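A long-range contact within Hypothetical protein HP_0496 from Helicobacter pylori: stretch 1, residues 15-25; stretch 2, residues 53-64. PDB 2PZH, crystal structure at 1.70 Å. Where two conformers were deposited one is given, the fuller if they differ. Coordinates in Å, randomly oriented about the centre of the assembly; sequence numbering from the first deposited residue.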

# COMPACT_ATOMS: atom_id res chain seq x y z
N GLU A 15 -11.86 9.03 -4.72
CA GLU A 15 -12.98 8.96 -5.66
C GLU A 15 -14.04 7.94 -5.22
O GLU A 15 -15.13 7.88 -5.78
CB GLU A 15 -12.50 8.68 -7.10
CG GLU A 15 -13.64 8.42 -8.11
CD GLU A 15 -13.17 7.83 -9.45
OE1 GLU A 15 -11.95 7.80 -9.73
OE2 GLU A 15 -14.05 7.37 -10.22
N GLY A 16 -13.70 7.12 -4.23
CA GLY A 16 -14.61 6.10 -3.73
C GLY A 16 -14.52 4.75 -4.43
O GLY A 16 -15.38 3.89 -4.24
N VAL A 17 -13.51 4.56 -5.26
CA VAL A 17 -13.34 3.28 -5.95
C VAL A 17 -11.97 2.71 -5.62
O VAL A 17 -11.15 3.37 -5.02
CB VAL A 17 -13.46 3.43 -7.47
CG1 VAL A 17 -14.90 3.91 -7.84
CG2 VAL A 17 -12.38 4.38 -8.02
N VAL A 18 -11.73 1.48 -6.03
CA VAL A 18 -10.45 0.85 -5.80
C VAL A 18 -9.36 1.60 -6.58
O VAL A 18 -9.51 1.90 -7.78
CB VAL A 18 -10.51 -0.64 -6.21
CG1 VAL A 18 -9.09 -1.25 -6.30
CG2 VAL A 18 -11.42 -1.43 -5.26
N TYR A 19 -8.29 1.92 -5.88
CA TYR A 19 -7.13 2.57 -6.49
C TYR A 19 -6.54 1.64 -7.56
O TYR A 19 -6.37 0.45 -7.31
CB TYR A 19 -6.10 2.93 -5.42
CG TYR A 19 -4.83 3.57 -5.98
CD1 TYR A 19 -4.80 4.93 -6.33
CD2 TYR A 19 -3.68 2.83 -6.14
CE1 TYR A 19 -3.63 5.50 -6.83
CE2 TYR A 19 -2.53 3.38 -6.64
CZ TYR A 19 -2.51 4.72 -6.98
OH TYR A 19 -1.34 5.24 -7.47
N HIS A 20 -6.24 2.16 -8.74
CA HIS A 20 -6.01 1.30 -9.89
C HIS A 20 -4.95 0.19 -9.69
O HIS A 20 -5.15 -0.94 -10.13
CB HIS A 20 -5.69 2.14 -11.14
CG HIS A 20 -4.37 2.83 -11.08
ND1 HIS A 20 -3.28 2.44 -11.83
CD2 HIS A 20 -3.94 3.87 -10.32
CE1 HIS A 20 -2.25 3.22 -11.55
NE2 HIS A 20 -2.62 4.09 -10.63
N ALA A 21 -3.80 0.51 -9.07
CA ALA A 21 -2.75 -0.49 -8.86
C ALA A 21 -3.15 -1.65 -7.97
O ALA A 21 -2.52 -2.70 -8.03
CB ALA A 21 -1.44 0.18 -8.27
N ASN A 22 -4.16 -1.45 -7.12
CA ASN A 22 -4.60 -2.51 -6.20
C ASN A 22 -5.15 -3.73 -6.93
O ASN A 22 -5.11 -4.84 -6.41
CB ASN A 22 -5.60 -1.99 -5.16
CG ASN A 22 -4.99 -0.93 -4.24
OD1 ASN A 22 -5.69 -0.10 -3.66
ND2 ASN A 22 -3.68 -0.97 -4.12
N TYR A 23 -5.63 -3.55 -8.16
CA TYR A 23 -6.13 -4.70 -8.91
C TYR A 23 -5.00 -5.68 -9.21
O TYR A 23 -5.19 -6.90 -9.20
CB TYR A 23 -6.81 -4.26 -10.20
CG TYR A 23 -8.09 -3.52 -10.00
CD1 TYR A 23 -9.17 -4.11 -9.32
CD2 TYR A 23 -8.25 -2.22 -10.49
CE1 TYR A 23 -10.35 -3.44 -9.16
CE2 TYR A 23 -9.43 -1.55 -10.34
CZ TYR A 23 -10.49 -2.16 -9.67
OH TYR A 23 -11.67 -1.50 -9.51
N LEU A 24 -3.81 -5.13 -9.44
CA LEU A 24 -2.60 -5.93 -9.60
C LEU A 24 -2.28 -6.74 -8.34
O LEU A 24 -1.91 -7.91 -8.42
CB LEU A 24 -1.43 -5.02 -9.99
CG LEU A 24 -1.53 -4.54 -11.44
CD1 LEU A 24 -0.34 -3.66 -11.80
CD2 LEU A 24 -1.57 -5.76 -12.32
N LYS A 25 -2.40 -6.11 -7.17
CA LYS A 25 -2.25 -6.85 -5.92
C LYS A 25 -3.22 -8.03 -5.82
O LYS A 25 -2.82 -9.14 -5.48
CB LYS A 25 -2.41 -5.93 -4.72
CG LYS A 25 -1.32 -4.87 -4.66
CD LYS A 25 -1.48 -3.99 -3.43
CE LYS A 25 -0.26 -3.08 -3.28
NZ LYS A 25 -0.12 -2.51 -1.92
N SER A 53 5.88 -8.27 -18.28
CA SER A 53 4.99 -7.30 -18.89
C SER A 53 3.56 -7.50 -18.44
O SER A 53 3.15 -8.59 -18.06
CB SER A 53 5.07 -7.38 -20.41
OG SER A 53 4.54 -8.62 -20.88
N ILE A 54 2.80 -6.42 -18.50
CA ILE A 54 1.39 -6.50 -18.19
C ILE A 54 0.58 -5.74 -19.23
O ILE A 54 0.97 -4.67 -19.69
CB ILE A 54 1.06 -6.00 -16.77
CG1 ILE A 54 -0.44 -6.10 -16.53
CG2 ILE A 54 1.52 -4.57 -16.58
CD1 ILE A 54 -0.82 -6.17 -15.07
N LYS A 55 -0.55 -6.32 -19.61
CA LYS A 55 -1.53 -5.61 -20.38
C LYS A 55 -2.79 -5.65 -19.54
O LYS A 55 -3.25 -6.73 -19.17
CB LYS A 55 -1.75 -6.30 -21.72
CG LYS A 55 -2.81 -5.63 -22.58
CD LYS A 55 -2.33 -4.27 -23.03
CE LYS A 55 -3.50 -3.35 -23.30
NZ LYS A 55 -4.17 -2.97 -22.04
N ALA A 56 -3.33 -4.48 -19.20
CA ALA A 56 -4.50 -4.41 -18.32
C ALA A 56 -5.57 -3.46 -18.86
O ALA A 56 -5.28 -2.38 -19.37
CB ALA A 56 -4.10 -4.04 -16.91
N ASP A 57 -6.83 -3.90 -18.74
CA ASP A 57 -7.97 -3.10 -19.12
C ASP A 57 -8.85 -2.92 -17.89
O ASP A 57 -9.00 -3.84 -17.10
CB ASP A 57 -8.77 -3.81 -20.21
CG ASP A 57 -8.02 -3.87 -21.52
OD1 ASP A 57 -7.60 -2.80 -22.01
OD2 ASP A 57 -7.83 -4.99 -22.05
N PHE A 58 -9.40 -1.72 -17.74
CA PHE A 58 -10.26 -1.37 -16.61
C PHE A 58 -11.69 -1.26 -17.09
O PHE A 58 -11.96 -0.68 -18.13
CB PHE A 58 -9.78 -0.06 -16.00
CG PHE A 58 -8.40 -0.17 -15.43
CD1 PHE A 58 -7.29 -0.05 -16.26
CD2 PHE A 58 -8.20 -0.46 -14.08
CE1 PHE A 58 -6.00 -0.17 -15.74
CE2 PHE A 58 -6.91 -0.58 -13.56
CZ PHE A 58 -5.81 -0.45 -14.40
N PHE A 59 -12.60 -1.86 -16.33
CA PHE A 59 -14.02 -1.85 -16.69
C PHE A 59 -14.79 -1.16 -15.57
O PHE A 59 -14.37 -0.09 -15.10
CB PHE A 59 -14.48 -3.28 -16.97
CG PHE A 59 -13.74 -3.92 -18.10
CD1 PHE A 59 -14.13 -3.67 -19.41
CD2 PHE A 59 -12.64 -4.73 -17.87
CE1 PHE A 59 -13.45 -4.25 -20.48
CE2 PHE A 59 -11.95 -5.33 -18.94
CZ PHE A 59 -12.35 -5.07 -20.24
N THR A 60 -15.88 -1.75 -15.09
CA THR A 60 -16.62 -1.09 -14.01
C THR A 60 -15.81 -1.07 -12.71
O THR A 60 -15.45 -2.11 -12.19
CB THR A 60 -17.99 -1.75 -13.76
OG1 THR A 60 -18.79 -1.64 -14.94
CG2 THR A 60 -18.72 -1.05 -12.59
N PRO A 61 -15.55 0.13 -12.18
CA PRO A 61 -14.77 0.21 -10.93
C PRO A 61 -15.45 -0.44 -9.75
O PRO A 61 -16.67 -0.34 -9.59
CB PRO A 61 -14.66 1.72 -10.68
CG PRO A 61 -15.71 2.36 -11.52
CD PRO A 61 -15.93 1.45 -12.70
N ALA A 62 -14.64 -1.08 -8.90
CA ALA A 62 -15.13 -1.70 -7.69
C ALA A 62 -15.10 -0.71 -6.53
O ALA A 62 -14.40 0.29 -6.57
CB ALA A 62 -14.31 -2.94 -7.35
N SER A 63 -15.85 -1.01 -5.48
CA SER A 63 -15.97 -0.08 -4.39
C SER A 63 -16.08 -0.77 -3.04
O SER A 63 -16.17 -2.00 -2.97
CB SER A 63 -17.17 0.85 -4.62
OG SER A 63 -18.39 0.14 -4.65
N LEU A 64 -16.04 0.04 -1.98
CA LEU A 64 -16.01 -0.45 -0.60
C LEU A 64 -17.03 -1.54 -0.30
O LEU A 64 -18.21 -1.38 -0.58
CB LEU A 64 -16.26 0.70 0.36
CG LEU A 64 -16.13 0.39 1.85
CD1 LEU A 64 -14.65 0.17 2.15
CD2 LEU A 64 -16.73 1.51 2.73
O HOH W 1 -15.84 2.92 -1.94

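What ties the two backbones together? Ala 62 is the hub, using both its polar backbone atoms. Ala 62 O accepts a hydrogen bond from Val 18 N at 3.0 Å, and Val 17 CA lies 3.2 Å from the same Ala 62 O, a CA-H...O contact. Ala 62 N donates to Tyr 23 OH at 3.1 Å, almost straight at 173°. Nearby, the O of water 1 lies 2.5 Å from Gly 16 O, to which it donates, and 2.9 Å from Leu 64 N, from which it accepts, bridging the stretches. Gly 16, at phi 89° and psi 10°, suits its place because a CB would jam against the carbonyl O of the preceding residue.

How does Tyr 23 reach Ala 62? Its CA-to-CB bond points toward the second stretch, and chi1 of -68° (m) with chi2 of -59° carries the hydroxyl to the backbone, where Ala 62 N lies at the ring edge, near its plane. A long aromatic side chain can thus satisfy an amide while its ring carbons also make apolar contacts: Tyr 23 CD2 meets Phe 58 CE2 at 3.7 Å, at the edge of the Phe 58 ring.

Why does Phe 58 come so close when its CA-to-CB bond points sideways? With chi1 at -63° (m), the end of the side chain comes nearer to the first stretch. There His 20 CB packs 3.8 Å from Phe 58 CE2, while the imidazole, at chi1 69° (p), leads away.

Which aliphatic side chains fill the rest? Val 17, in m, sets CG1 3.6 Å from Pro 61 CB; Val 18, in t, brings CG2 within 3.9 Å of the small Ala 62 CB. Farther along, Leu 24 (m, t) extends to meet Ile 54 (t, t), both buried. Leu 24 CD2 and Ile 54 CD1 are only 2.9 Å apart, unusually tight for two methyls; Leu 24 was deposited in two conformers. Altogether, 460 Å² is buried, both sides summed.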